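Local coordinates for protein type IV pilin structural subunit (Pseudomonas aeruginosa, PDB 3JYZ) that probably polymerises as the major structural subunit into type IV pilus filaments on the bacterial surface, at residues T41-N44 with Q45-N48. Residues are numbered along the deposited sequence; the frame is centred on the assembly and turned at random.
Sequences TTWN and QQSN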
loop_
_atom_site.group_PDB
_atom_site.type_symbol
_atom_site.label_atom_id
_atom_site.label_comp_id
_atom_site.label_asym_id
_atom_site.label_seq_id
_atom_site.Cartn_x
_atom_site.Cartn_y
_atom_site.Cartn_z
ATOM N N THR A 41 11.238 -9.023 4.081
ATOM C CA THR A 41 11.797 -9.260 5.404
ATOM C C THR A 41 12.450 -8.010 5.980
ATOM O O THR A 41 12.238 -7.667 7.143
ATOM C CB THR A 41 12.813 -10.406 5.344
ATOM O OG1 THR A 41 12.124 -11.609 4.994
ATOM C CG2 THR A 41 13.495 -10.595 6.692
ATOM N N THR A 42 13.245 -7.326 5.163
ATOM C CA THR A 42 13.939 -6.121 5.597
ATOM C C THR A 42 12.959 -5.041 6.036
ATOM O O THR A 42 13.090 -4.466 7.121
ATOM C CB THR A 42 14.815 -5.570 4.459
ATOM O OG1 THR A 42 15.777 -6.566 4.097
ATOM C CG2 THR A 42 15.528 -4.292 4.885
ATOM N N TRP A 43 11.966 -4.768 5.193
ATOM C CA TRP A 43 10.990 -3.737 5.517
ATOM C C TRP A 43 10.228 -4.052 6.808
ATOM O O TRP A 43 10.111 -3.205 7.705
ATOM C CB TRP A 43 9.978 -3.525 4.374
ATOM C CG TRP A 43 8.985 -2.486 4.770
ATOM C CD1 TRP A 43 7.755 -2.689 5.322
ATOM C CD2 TRP A 43 9.179 -1.074 4.712
ATOM N NE1 TRP A 43 7.159 -1.474 5.596
ATOM C CE2 TRP A 43 8.016 -0.471 5.237
ATOM C CE3 TRP A 43 10.226 -0.261 4.265
ATOM C CZ2 TRP A 43 7.870 0.916 5.313
ATOM C CZ3 TRP A 43 10.080 1.115 4.347
ATOM C CH2 TRP A 43 8.908 1.690 4.868
ATOM N N ASN A 44 9.695 -5.266 6.891
ATOM C CA ASN A 44 8.798 -5.628 7.988
ATOM C C ASN A 44 9.491 -5.632 9.346
ATOM O O ASN A 44 8.826 -5.478 10.366
ATOM C CB ASN A 44 8.116 -6.978 7.729
ATOM C CG ASN A 44 7.040 -6.898 6.657
ATOM O OD1 ASN A 44 6.571 -7.925 6.151
ATOM N ND2 ASN A 44 6.639 -5.690 6.318
ATOM N N GLN A 45 10.819 -5.762 9.360
ATOM C CA GLN A 45 11.561 -5.811 10.622
ATOM C C GLN A 45 11.681 -4.447 11.274
ATOM O O GLN A 45 11.885 -4.349 12.479
ATOM C CB GLN A 45 12.940 -6.446 10.415
ATOM C CG GLN A 45 12.790 -7.856 9.904
ATOM C CD GLN A 45 14.033 -8.707 10.000
ATOM O OE1 GLN A 45 13.949 -9.896 10.333
ATOM N NE2 GLN A 45 15.188 -8.125 9.685
ATOM N N GLN A 46 11.527 -3.418 10.461
ATOM C CA GLN A 46 11.600 -2.030 10.930
ATOM C C GLN A 46 10.553 -1.723 11.969
ATOM O O GLN A 46 9.595 -2.382 12.021
ATOM C CB GLN A 46 11.453 -1.070 9.738
ATOM C CG GLN A 46 12.536 -1.232 8.684
ATOM C CD GLN A 46 12.307 -0.422 7.448
ATOM O OE1 GLN A 46 13.150 -0.356 6.619
ATOM N NE2 GLN A 46 11.168 0.192 7.347
ATOM N N SER A 47 10.803 -0.686 12.774
ATOM C CA SER A 47 9.778 -0.137 13.660
ATOM C C SER A 47 9.124 -1.219 14.508
ATOM O O SER A 47 7.896 -1.308 14.588
ATOM C CB SER A 47 8.718 0.613 12.844
ATOM O OG SER A 47 8.035 1.545 13.663
ATOM N N ASN A 48 9.959 -2.034 15.145
ATOM C CA ASN A 48 9.476 -3.079 16.049
ATOM C C ASN A 48 8.555 -4.056 15.339
ATOM O O ASN A 48 7.509 -4.451 15.857
ATOM C CB ASN A 48 8.805 -2.462 17.274
ATOM C CG ASN A 48 9.755 -1.582 18.068
ATOM O OD1 ASN A 48 9.462 -0.410 18.328
ATOM N ND2 ASN A 48 10.909 -2.129 18.425
#
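Near the C-terminal part of helix 33-49, Q46 reaches back over W43, three residues earlier, with the amide nitrogen lying on one face of the indole. Q46 NE2 stands 3.2 Å above the ring plane and is displaced toward the rim over the six-membered ring, 3.3 Å from W43 CE3. Ring and amide planes are turned 56° from each other, so the amide is tilted over the indole and not stacked flat on it. Torsions on both sides help to bring the groups together: W43 swings CG away from its own backbone N (chi1 179°), while the Q46 chain, its CG beside the backbone N, runs out extended beyond CG (chi2 173°). NE2 also gives a hydrogen bond to G51 O, which helps to hold the amide over the ring.

The backbone bonding is weak and kinked here. Q46 N bonds to W43 O at 3.1 Å, an i to i+3 spacing. Q45 N has a weak bond to T42 O at 3.4 Å, and its bond to T41 O, four residues back, is doubtful. At S47 and N48 phi turns positive and neither N bonds to the preceding turn.

Helix 33-49 lies in the connection between the long N-terminal helix 4-28 and the antiparallel sheet, the alpha-beta loop region of type IV pilins. W43 is the buried member: it touches A21 and M24 of helix 4-28, and its NE1 bonds to V60 O on strand 57-62. On the exposed side T41 and Q45 run alongside each other, T41 CG2 lying 3.7 Å from Q45 OE1.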